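Glycosyl Hydrolase (Clostridium thermocellum, PDB 6G1I) probably hydrolyses the glycosidic bonds of cellulose, this chain being the C-terminal catalytic domain of a GH124 endoglucanase, here with manganese and glucose-containing glycan bound. Local coordinates at residues Glu48-Val52 with Pro117-Gln121; Phe70-Arg75 with Leu190-Tyr194; Ala81-Thr85 with Phe93-Gln97; Thr98-Tyr103 with Phe129-Ser135. All coordinates share one frame. Numbering follows the deposited sequence.

The four contacts illustrate how chemistry follows place within one largely helical, lysozyme-like catalytic domain. Contact 2, fully buried, is a close helix crossing made possible by glycines and flanked by aromatic rings. Contact 1, also mostly buried but lying farthest from the chain centre, fits a loop against helix 35-57 beside manganese. Contacts 3 and 4 adjoin and reach the same small antiparallel sheet, where the F93 O to T98 N approach of 3.0 Å is a probable hydrogen bond; both border the glycan, but contact 3 is only partly buried, contact 4 buried and bridged by water. Contacts 2 and 3 meet through L96 against M72 and A73, and both touch the same glucose.

Contact 1. Residues Glu48-Val52 with Pro117-Gln121; sequences EHWDV and PEMHQ. With MN (manganese (II) ion), chain G.
Residues 48-52 belong to helix 35-57, kinked at 51 and 52, whose amides lack the bond to the preceding turn; residues 117-121 are irregular loop drawn over a metal ligand. V52 lies opposite E118 (CA-CA 6.8 Å) and H49 opposite M119 (7.5 Å). Along the loop, E118 (chi1 m, chi2 p) places CD 3.7 Å from V52 CG2, its carboxylate salt-bridged to R148. H49 (chi1 m) donates from ND1 to a water that donates to E118 O, each at 2.8 Å. M119 (chi1 m, chi2 t, chi3 p) follows: its CE makes a CH-pi contact over a face of the H49 ring, 3.7 Å from the centroid, its SD a Met-aromatic one at 4.3 Å, while M119 CG lies 4.3 Å from V52 CG1. E48 OE2 (2.2 Å), H49 NE2 (2.3 Å) and a water (2.3 Å) bind Mn; D14, Q45 and the modified H137 complete the site. Because ND1 carries the proton, NE2 offers its lone pair to manganese.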
# COMPACT_ATOMS: atom_id res chain seq x y z
N GLU A 48 13.79 3.56 2.40
CA GLU A 48 14.56 2.34 2.46
C GLU A 48 14.56 1.58 1.15
O GLU A 48 15.53 0.92 0.82
CB GLU A 48 13.95 1.40 3.56
CG GLU A 48 14.82 0.18 3.86
CD GLU A 48 14.21 -0.78 4.87
OE1 GLU A 48 14.98 -1.77 5.16
OE2 GLU A 48 12.96 -0.71 5.38
N HIS A 49 13.43 1.65 0.45
CA HIS A 49 13.18 0.78 -0.73
C HIS A 49 13.01 1.57 -2.01
O HIS A 49 12.49 1.06 -3.00
CB HIS A 49 11.97 -0.13 -0.44
CG HIS A 49 12.18 -0.92 0.78
ND1 HIS A 49 13.15 -1.87 0.89
CD2 HIS A 49 11.54 -0.90 1.99
CE1 HIS A 49 13.08 -2.38 2.12
NE2 HIS A 49 12.09 -1.85 2.79
N TRP A 50 13.57 2.80 -2.06
CA TRP A 50 13.31 3.65 -3.23
C TRP A 50 13.82 3.04 -4.52
O TRP A 50 13.18 3.14 -5.57
CB TRP A 50 13.89 5.04 -2.97
CG TRP A 50 13.90 5.94 -4.17
CD1 TRP A 50 15.01 6.56 -4.67
CD2 TRP A 50 12.81 6.28 -5.10
NE1 TRP A 50 14.69 7.29 -5.77
CE2 TRP A 50 13.37 7.13 -6.08
CE3 TRP A 50 11.46 5.96 -5.20
CZ2 TRP A 50 12.61 7.66 -7.14
CZ3 TRP A 50 10.70 6.48 -6.24
CH2 TRP A 50 11.29 7.30 -7.21
N ASP A 51 15.02 2.45 -4.49
CA ASP A 51 15.56 1.98 -5.77
C ASP A 51 14.63 0.94 -6.40
O ASP A 51 14.36 1.02 -7.59
CB ASP A 51 16.95 1.41 -5.65
CG ASP A 51 18.00 2.47 -5.47
OD1 ASP A 51 18.01 3.43 -6.27
OD2 ASP A 51 18.79 2.32 -4.55
N VAL A 52 14.11 -0.03 -5.63
CA VAL A 52 13.25 -1.03 -6.25
C VAL A 52 11.88 -0.39 -6.65
O VAL A 52 11.32 -0.75 -7.67
CB VAL A 52 13.12 -2.31 -5.39
CG1 VAL A 52 12.45 -2.08 -4.03
CG2 VAL A 52 12.38 -3.39 -6.16
N PRO A 117 13.05 -9.88 -4.62
CA PRO A 117 14.18 -10.27 -3.74
C PRO A 117 14.77 -9.08 -3.00
O PRO A 117 15.51 -9.29 -2.01
CB PRO A 117 15.18 -10.91 -4.73
CG PRO A 117 14.85 -10.27 -6.04
CD PRO A 117 13.34 -10.17 -6.03
N GLU A 118 14.46 -7.85 -3.44
CA GLU A 118 15.01 -6.65 -2.86
C GLU A 118 14.38 -6.27 -1.53
O GLU A 118 14.84 -5.33 -0.87
CB GLU A 118 14.91 -5.48 -3.81
CG GLU A 118 15.50 -5.72 -5.20
CD GLU A 118 14.56 -6.34 -6.22
OE1 GLU A 118 13.51 -6.90 -5.88
OE2 GLU A 118 14.91 -6.26 -7.44
N MET A 119 13.28 -6.94 -1.15
CA MET A 119 12.62 -6.66 0.13
C MET A 119 12.42 -7.96 0.88
O MET A 119 11.91 -8.94 0.31
CB MET A 119 11.24 -6.01 -0.11
CG MET A 119 11.37 -4.63 -0.73
SD MET A 119 9.79 -3.76 -0.92
CE MET A 119 9.36 -3.45 0.80
N HIS A 120 12.75 -7.95 2.17
CA HIS A 120 12.54 -9.12 2.99
C HIS A 120 11.05 -9.53 2.94
O HIS A 120 10.19 -8.66 3.07
CB HIS A 120 12.96 -8.80 4.42
CG HIS A 120 13.01 -10.00 5.29
ND1 HIS A 120 14.06 -10.87 5.28
CD2 HIS A 120 12.12 -10.48 6.18
CE1 HIS A 120 13.82 -11.83 6.17
NE2 HIS A 120 12.62 -11.63 6.70
N GLN A 121 10.78 -10.84 2.88
CA GLN A 121 9.41 -11.35 2.92
C GLN A 121 9.25 -11.99 4.29
O GLN A 121 9.70 -13.11 4.54
CB GLN A 121 9.18 -12.34 1.83
CG GLN A 121 7.69 -12.67 1.72
CD GLN A 121 7.28 -13.74 0.73
OE1 GLN A 121 6.04 -13.86 0.41
NE2 GLN A 121 8.19 -14.54 0.28
MN MN G . 11.46 -2.19 4.93
O HOH W 1 13.19 -3.70 5.14
O HOH W 2 15.09 -2.56 -0.99

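Contact 2. Residues Phe70-Arg75 with Leu190-Tyr194; sequences FGMATR and LGAWY. With BGC (beta-D-glucopyranose), chain D; BGC (beta-D-glucopyranose), chain B.
A glycine-to-glycine helix crossing inside this lysozyme-clan domain joins helix 62-77 to helix 177-196, with the glycan pocket at one edge. Both segments are helical throughout; their axes approach to 7.8 Å, with 123° between the N-to-C directions. At the crossing point G71 CA lies 3.5 Å from G191 CA and 3.4 Å from G191 N. A methyl group on G71 would fall about 2.8 Å from that nitrogen, so the bare backbone permits the close approach. On one flank L190 (m, t) sets CD1 3.9 Å from T74 CG2 and 3.9 Å from R75 CD. On the other, the F70 ring (chi1 m) turns its edge to the face of Y194 (chi1 m) in a T-shaped pair, centroids 5.8 Å apart and planes at 78°, while F70 CB rests over the same tyrosine ring, 3.9 Å from Y194 CD1. R75 reaches into the pocket: NH1 donates to O3 of the chain D glucose at 2.9 Å, and NE bonds the carbonyl of R182. Hydroxyls complete the crossing: Y194 OH, itself hydrogen-bonded to T206 N, donates to T74 OG1 at 2.7 Å, and T74 OG1 donates to F70 O, also at 2.7 Å.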
# COMPACT_ATOMS: atom_id res chain seq x y z
N PHE A 70 0.64 7.16 0.29
CA PHE A 70 -0.40 7.84 1.04
C PHE A 70 -1.75 7.64 0.39
O PHE A 70 -2.79 7.50 1.09
CB PHE A 70 -0.10 9.33 1.20
CG PHE A 70 1.11 9.70 1.99
CD1 PHE A 70 1.92 8.79 2.66
CD2 PHE A 70 1.46 11.04 2.05
CE1 PHE A 70 3.06 9.22 3.32
CE2 PHE A 70 2.58 11.47 2.74
CZ PHE A 70 3.36 10.58 3.38
N GLY A 71 -1.78 7.63 -0.94
CA GLY A 71 -2.99 7.33 -1.66
C GLY A 71 -3.51 5.93 -1.34
O GLY A 71 -4.72 5.75 -1.09
N MET A 72 -2.61 4.95 -1.33
CA MET A 72 -3.02 3.58 -0.93
C MET A 72 -3.53 3.54 0.48
O MET A 72 -4.58 2.93 0.76
CB MET A 72 -1.87 2.58 -1.09
CG MET A 72 -1.45 2.27 -2.49
SD MET A 72 -0.32 0.83 -2.59
CE MET A 72 -1.43 -0.53 -2.23
N ALA A 73 -2.85 4.19 1.40
CA ALA A 73 -3.30 4.20 2.81
C ALA A 73 -4.69 4.80 2.89
O ALA A 73 -5.55 4.35 3.67
CB ALA A 73 -2.33 4.93 3.69
N THR A 74 -4.90 5.85 2.11
CA THR A 74 -6.21 6.50 2.11
C THR A 74 -7.29 5.61 1.54
O THR A 74 -8.36 5.44 2.15
CB THR A 74 -6.15 7.84 1.36
OG1 THR A 74 -5.12 8.67 1.93
CG2 THR A 74 -7.46 8.57 1.47
N ARG A 75 -7.02 5.03 0.38
CA ARG A 75 -8.02 4.22 -0.28
C ARG A 75 -8.38 2.97 0.52
O ARG A 75 -9.54 2.52 0.48
CB ARG A 75 -7.51 3.78 -1.68
CG ARG A 75 -8.56 3.10 -2.52
CD ARG A 75 -9.68 4.01 -2.98
NE ARG A 75 -10.82 3.38 -3.57
CZ ARG A 75 -11.81 2.81 -2.90
NH1 ARG A 75 -11.74 2.65 -1.60
NH2 ARG A 75 -12.86 2.39 -3.56
N LEU A 190 -6.20 10.33 -4.79
CA LEU A 190 -6.10 10.58 -3.37
C LEU A 190 -4.68 10.88 -2.99
O LEU A 190 -4.39 11.79 -2.18
CB LEU A 190 -6.59 9.36 -2.57
CG LEU A 190 -8.09 9.06 -2.73
CD1 LEU A 190 -8.37 7.65 -2.19
CD2 LEU A 190 -8.99 10.08 -2.05
N GLY A 191 -3.69 10.12 -3.53
CA GLY A 191 -2.32 10.37 -3.18
C GLY A 191 -1.89 11.76 -3.62
O GLY A 191 -1.16 12.48 -2.90
N ALA A 192 -2.28 12.19 -4.81
CA ALA A 192 -1.88 13.47 -5.33
C ALA A 192 -2.42 14.63 -4.51
O ALA A 192 -1.78 15.70 -4.46
CB ALA A 192 -2.24 13.58 -6.80
N TRP A 193 -3.56 14.44 -3.85
CA TRP A 193 -4.10 15.45 -2.97
C TRP A 193 -3.12 15.87 -1.89
O TRP A 193 -2.98 17.05 -1.56
CB TRP A 193 -5.42 14.98 -2.36
CG TRP A 193 -6.07 15.93 -1.42
CD1 TRP A 193 -6.92 16.95 -1.76
CD2 TRP A 193 -5.92 15.99 0.00
NE1 TRP A 193 -7.33 17.60 -0.64
CE2 TRP A 193 -6.75 17.01 0.47
CE3 TRP A 193 -5.20 15.23 0.95
CZ2 TRP A 193 -6.87 17.32 1.82
CZ3 TRP A 193 -5.37 15.54 2.28
CH2 TRP A 193 -6.20 16.55 2.72
N TYR A 194 -2.41 14.88 -1.34
CA TYR A 194 -1.45 15.18 -0.30
C TYR A 194 -0.30 16.05 -0.80
O TYR A 194 0.17 16.95 -0.08
CB TYR A 194 -0.86 13.91 0.34
CG TYR A 194 -1.94 13.10 1.06
CD1 TYR A 194 -2.68 12.14 0.39
CD2 TYR A 194 -2.21 13.31 2.39
CE1 TYR A 194 -3.72 11.48 1.00
CE2 TYR A 194 -3.24 12.63 3.02
CZ TYR A 194 -3.98 11.74 2.35
OH TYR A 194 -5.05 11.12 3.01
C2 BGC D . -14.15 3.60 1.16
C3 BGC D . -13.95 2.11 1.33
C4 BGC D . -12.73 1.83 2.16
C5 BGC D . -12.81 2.59 3.49
C6 BGC D . -11.49 2.52 4.24
C1 BGC D . -14.27 4.21 2.55
O2 BGC D . -15.34 3.87 0.43
O3 BGC D . -13.81 1.56 0.03
O4 BGC D . -12.68 0.46 2.51
O5 BGC D . -13.05 3.97 3.25
O6 BGC D . -11.58 3.28 5.44
C2 BGC B . -11.41 -1.53 2.78
C3 BGC B . -10.38 -2.44 2.15
C4 BGC B . -10.68 -2.65 0.66
C5 BGC B . -10.87 -1.30 -0.01
C6 BGC B . -11.25 -1.44 -1.49
C1 BGC B . -11.60 -0.26 1.95
O2 BGC B . -11.02 -1.18 4.11
O3 BGC B . -10.36 -3.69 2.81
O4 BGC B . -9.67 -3.40 0.02
O5 BGC B . -11.91 -0.58 0.63
O6 BGC B . -12.51 -2.06 -1.66

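Contact 3. Residues Ala81-Thr85 with Phe93-Gln97; sequences AATET and FGPLQ. With BGC (beta-D-glucopyranose), chain B; FRU (beta-D-fructofuranose), chain C.
The F93 side chain (chi1 t) reaches across the backbone of 81-84, its CE1 3.4 Å from A82 O, with CD1, at the ring edge, 3.8 Å from E84 CB. E84 and F93 form an antiparallel non-hydrogen-bonded pair (CA-CA 4.5 Å), their side chains on the same face. Beyond it, G94 N donates to T83 O at 3.0 Å. At phi 95° and psi 180°, position 94 suits glycine, since a side chain would jam against the preceding carbonyl and P95 CD. It opens a type I turn closed by Q97 N to G94 O at 3.0 Å. G94 CA lies 3.2 Å from A81 O in a CA-H...O contact. Q97 (m, m) folds back: NE2 donates to G94 O at 3.1 Å and, weakly, to T83 O at 2.9 Å. T85 OG1 donates to Q97 OE1 at 2.7 Å. O3 of the chain B glucose donates to Q97 OE1 at 2.9 Å. The turn following the beta hairpin of strands 84-85 and 92-93 thus presents a glutamine to the glycan-binding cleft.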
# COMPACT_ATOMS: atom_id res chain seq x y z
N ALA A 81 -5.00 2.94 10.95
CA ALA A 81 -4.00 1.87 10.85
C ALA A 81 -4.39 0.55 11.49
O ALA A 81 -3.70 -0.44 11.20
CB ALA A 81 -2.68 2.33 11.44
N ALA A 82 -5.46 0.49 12.28
CA ALA A 82 -5.90 -0.79 12.86
C ALA A 82 -6.99 -1.44 12.04
O ALA A 82 -7.55 -2.44 12.48
CB ALA A 82 -6.39 -0.59 14.30
N THR A 83 -7.29 -0.93 10.84
CA THR A 83 -8.35 -1.53 10.01
C THR A 83 -8.02 -3.00 9.73
O THR A 83 -6.91 -3.33 9.33
CB THR A 83 -8.45 -0.74 8.71
OG1 THR A 83 -8.84 0.61 8.99
CG2 THR A 83 -9.50 -1.30 7.80
N GLU A 84 -9.02 -3.86 9.91
CA GLU A 84 -8.85 -5.28 9.67
C GLU A 84 -10.11 -5.77 8.98
O GLU A 84 -11.23 -5.51 9.42
CB GLU A 84 -8.68 -6.06 10.95
CG GLU A 84 -8.34 -7.53 10.71
CD GLU A 84 -8.01 -8.35 11.93
OE1 GLU A 84 -8.18 -7.88 13.08
OE2 GLU A 84 -7.55 -9.51 11.77
N THR A 85 -9.94 -6.55 7.92
CA THR A 85 -11.02 -6.98 7.05
C THR A 85 -10.79 -8.38 6.53
O THR A 85 -9.65 -8.75 6.33
CB THR A 85 -10.99 -5.98 5.85
OG1 THR A 85 -10.81 -4.63 6.35
CG2 THR A 85 -12.19 -6.10 5.01
N PHE A 93 -4.76 -6.48 7.00
CA PHE A 93 -4.63 -5.61 8.15
C PHE A 93 -3.82 -4.36 7.76
O PHE A 93 -2.96 -4.42 6.88
CB PHE A 93 -3.93 -6.33 9.32
CG PHE A 93 -3.82 -5.50 10.55
CD1 PHE A 93 -4.95 -5.31 11.37
CD2 PHE A 93 -2.66 -4.84 10.88
CE1 PHE A 93 -4.90 -4.51 12.48
CE2 PHE A 93 -2.61 -4.04 12.03
CZ PHE A 93 -3.74 -3.88 12.82
N GLY A 94 -4.06 -3.29 8.50
CA GLY A 94 -3.13 -2.17 8.52
C GLY A 94 -3.51 -1.10 7.57
O GLY A 94 -4.49 -1.17 6.81
N PRO A 95 -2.71 -0.03 7.52
CA PRO A 95 -3.03 1.14 6.72
C PRO A 95 -3.13 0.85 5.23
O PRO A 95 -3.93 1.53 4.55
CB PRO A 95 -1.92 2.10 7.04
CG PRO A 95 -1.02 1.52 7.94
CD PRO A 95 -1.47 0.15 8.32
N LEU A 96 -2.34 -0.08 4.72
CA LEU A 96 -2.36 -0.44 3.30
C LEU A 96 -3.22 -1.67 3.04
O LEU A 96 -3.29 -2.11 1.91
CB LEU A 96 -0.95 -0.67 2.74
CG LEU A 96 0.05 0.42 3.01
CD1 LEU A 96 1.39 0.07 2.38
CD2 LEU A 96 -0.41 1.76 2.56
N GLN A 97 -3.85 -2.25 4.08
CA GLN A 97 -4.61 -3.50 3.91
C GLN A 97 -3.79 -4.56 3.26
O GLN A 97 -4.06 -5.08 2.20
CB GLN A 97 -5.96 -3.25 3.24
CG GLN A 97 -6.90 -2.40 4.09
CD GLN A 97 -7.49 -3.19 5.22
OE1 GLN A 97 -8.54 -3.83 5.05
NE2 GLN A 97 -6.84 -3.15 6.40
C2 BGC B . -11.41 -1.53 2.78
C3 BGC B . -10.38 -2.44 2.15
C4 BGC B . -10.68 -2.65 0.66
C5 BGC B . -10.87 -1.30 -0.01
C6 BGC B . -11.25 -1.44 -1.49
C1 BGC B . -11.60 -0.26 1.95
O2 BGC B . -11.02 -1.18 4.11
O3 BGC B . -10.36 -3.69 2.81
O4 BGC B . -9.67 -3.40 0.02
O5 BGC B . -11.91 -0.58 0.63
O6 BGC B . -12.51 -2.06 -1.66
C1 FRU C . -9.65 -6.93 2.17
C2 FRU C . -8.92 -6.76 0.88
C3 FRU C . -8.33 -8.00 0.27
C4 FRU C . -7.19 -7.46 -0.54
C5 FRU C . -6.68 -6.32 0.31
C6 FRU C . -6.06 -5.15 -0.43
O1 FRU C . -10.65 -7.92 2.08
O2 FRU C . -9.78 -6.14 -0.10
O3 FRU C . -9.30 -8.77 -0.45
O4 FRU C . -6.16 -8.44 -0.71
O5 FRU C . -7.80 -5.90 1.12
O6 FRU C . -7.00 -4.52 -1.33

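Contact 4. Residues Thr98-Tyr103 with Phe129-Ser135. With BGC (beta-D-glucopyranose), chain E; BGC (beta-D-glucopyranose), chain F.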
# COMPACT_ATOMS: atom_id res chain seq x y z
N THR A 98 -2.69 -4.91 3.98
CA THR A 98 -1.78 -5.97 3.54
C THR A 98 -2.42 -7.33 3.84
O THR A 98 -2.67 -7.65 5.02
CB THR A 98 -0.47 -5.84 4.32
OG1 THR A 98 0.02 -4.51 4.12
CG2 THR A 98 0.53 -6.85 3.84
N ALA A 99 -2.63 -8.12 2.79
CA ALA A 99 -3.31 -9.40 2.94
C ALA A 99 -2.33 -10.49 3.38
O ALA A 99 -1.10 -10.39 3.23
CB ALA A 99 -3.94 -9.81 1.62
N GLU A 100 -2.93 -11.58 3.88
CA GLU A 100 -2.11 -12.75 4.25
C GLU A 100 -1.25 -13.26 3.11
O GLU A 100 -0.15 -13.79 3.36
CB GLU A 100 -3.00 -13.95 4.68
CG GLU A 100 -3.91 -13.69 5.84
CD GLU A 100 -4.56 -14.93 6.39
OE1 GLU A 100 -4.38 -16.06 5.79
OE2 GLU A 100 -5.33 -14.81 7.38
N THR A 101 -1.68 -13.06 1.85
CA THR A 101 -0.95 -13.55 0.72
C THR A 101 0.40 -12.85 0.51
O THR A 101 1.23 -13.32 -0.24
CB THR A 101 -1.76 -13.41 -0.57
OG1 THR A 101 -2.11 -12.02 -0.69
CG2 THR A 101 -3.07 -14.25 -0.57
N ALA A 102 0.62 -11.71 1.18
CA ALA A 102 1.95 -11.07 1.08
C ALA A 102 3.03 -11.90 1.80
O ALA A 102 4.21 -11.76 1.47
CB ALA A 102 1.86 -9.70 1.69
N TYR A 103 2.64 -12.67 2.81
CA TYR A 103 3.56 -13.23 3.78
C TYR A 103 4.09 -14.60 3.37
O TYR A 103 3.39 -15.37 2.74
CB TYR A 103 2.89 -13.31 5.16
CG TYR A 103 2.65 -11.98 5.79
CD1 TYR A 103 1.55 -11.19 5.45
CD2 TYR A 103 3.57 -11.45 6.67
CE1 TYR A 103 1.35 -9.93 5.99
CE2 TYR A 103 3.38 -10.20 7.22
CZ TYR A 103 2.29 -9.41 6.87
OH TYR A 103 2.11 -8.16 7.42
N PHE A 129 1.95 -9.87 11.06
CA PHE A 129 0.71 -9.43 10.43
C PHE A 129 0.11 -8.20 11.09
O PHE A 129 -0.40 -7.33 10.39
CB PHE A 129 -0.28 -10.60 10.47
CG PHE A 129 -1.58 -10.32 9.70
CD1 PHE A 129 -1.56 -10.31 8.33
CD2 PHE A 129 -2.79 -10.07 10.36
CE1 PHE A 129 -2.79 -10.11 7.62
CE2 PHE A 129 -3.96 -9.86 9.68
CZ PHE A 129 -3.96 -9.88 8.34
N TYR A 130 0.21 -8.07 12.42
CA TYR A 130 -0.44 -7.02 13.16
C TYR A 130 0.44 -5.83 13.51
O TYR A 130 -0.11 -4.80 13.89
CB TYR A 130 -1.14 -7.56 14.41
CG TYR A 130 -2.35 -8.40 14.09
CD1 TYR A 130 -3.49 -7.82 13.58
CD2 TYR A 130 -2.35 -9.79 14.32
CE1 TYR A 130 -4.62 -8.56 13.27
CE2 TYR A 130 -3.46 -10.58 13.99
CZ TYR A 130 -4.59 -9.97 13.46
OH TYR A 130 -5.69 -10.74 13.18
N ASP A 131 1.76 -5.94 13.44
CA ASP A 131 2.61 -4.78 13.67
C ASP A 131 2.54 -3.84 12.48
O ASP A 131 2.71 -4.23 11.33
CB ASP A 131 4.07 -5.19 13.86
CG ASP A 131 4.93 -3.96 14.10
OD1 ASP A 131 4.84 -3.37 15.19
OD2 ASP A 131 5.61 -3.50 13.12
N VAL A 132 2.27 -2.55 12.75
CA VAL A 132 2.10 -1.56 11.68
C VAL A 132 3.32 -1.47 10.76
O VAL A 132 3.20 -1.26 9.55
CB VAL A 132 1.68 -0.20 12.31
CG1 VAL A 132 2.78 0.40 13.15
CG2 VAL A 132 1.33 0.85 11.27
N GLY A 133 4.50 -1.52 11.35
CA GLY A 133 5.75 -1.43 10.56
C GLY A 133 5.93 -2.56 9.59
O GLY A 133 6.19 -2.36 8.42
N ILE A 134 5.77 -3.80 10.12
CA ILE A 134 5.90 -4.93 9.23
C ILE A 134 4.79 -4.88 8.18
O ILE A 134 5.00 -5.18 7.01
CB ILE A 134 5.87 -6.29 9.98
CG1 ILE A 134 6.83 -6.36 11.16
CG2 ILE A 134 6.05 -7.42 9.00
CD1 ILE A 134 8.27 -6.27 10.73
N SER A 135 3.57 -4.55 8.62
CA SER A 135 2.42 -4.50 7.69
C SER A 135 2.67 -3.53 6.53
O SER A 135 2.41 -3.84 5.39
CB SER A 135 1.18 -4.08 8.50
OG SER A 135 0.03 -4.02 7.71
C2 BGC E . -4.86 -9.92 -1.92
C3 BGC E . -4.81 -10.88 -3.10
C4 BGC E . -6.06 -11.76 -3.13
C5 BGC E . -7.30 -10.88 -3.07
C6 BGC E . -8.64 -11.61 -3.12
C1 BGC E . -6.17 -9.17 -1.91
O2 BGC E . -3.76 -8.99 -1.99
O3 BGC E . -3.62 -11.69 -2.95
O4 BGC E . -6.05 -12.49 -4.38
O5 BGC E . -7.26 -10.10 -1.86
O6 BGC E . -8.70 -12.66 -2.16
C2 BGC F . -6.73 -14.25 -5.75
C3 BGC F . -7.02 -15.74 -5.83
C4 BGC F . -5.83 -16.54 -5.20
C5 BGC F . -5.58 -15.98 -3.79
C6 BGC F . -4.34 -16.62 -3.17
C1 BGC F . -6.43 -13.83 -4.34
O2 BGC F . -7.91 -13.57 -6.22
O3 BGC F . -7.19 -16.07 -7.19
O4 BGC F . -6.24 -17.88 -5.11
O5 BGC F . -5.30 -14.57 -3.84
O6 BGC F . -3.14 -16.37 -3.86
O HOH W 3 -0.64 -2.17 5.76
O HOH W 4 -0.56 -6.69 7.75
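Aromatic packing supplies the largest part of this interface. The F129 edge points to the face of Y103 in an offset edge-to-face pair, centroids 5.9 Å apart and planes at 60°; F129 CE1 also lies 3.6 Å from T98 O, while I134 CG2 meets the Y103 ring edge, 4.2 Å from CE2. One direct hydrogen bond crosses, T98 OG1 to S135 O at 2.8 Å. Two waters extend the polar link between the segments: one lies between T98 OG1 (2.9 Å) and S135 OG (2.8 Å), another joins Y103 OH (3.1 Å), F129 O (2.7 Å) and S135 OG (2.7 Å). Y103 OH is also hydrogen-bonded to N128 O. Within the helical segment D131 is an N-cap, OD2 accepting from I134 N at 3.0 Å. Away from these helices, T101 OG1 hydrogen-bonds O3 of the chain E glucose at 2.7 Å. Strand 98-99 and its 3-10 turn thus face glycan on one flank, while aromatic rings and water-linked hydroxyls fasten the other to the two short helices.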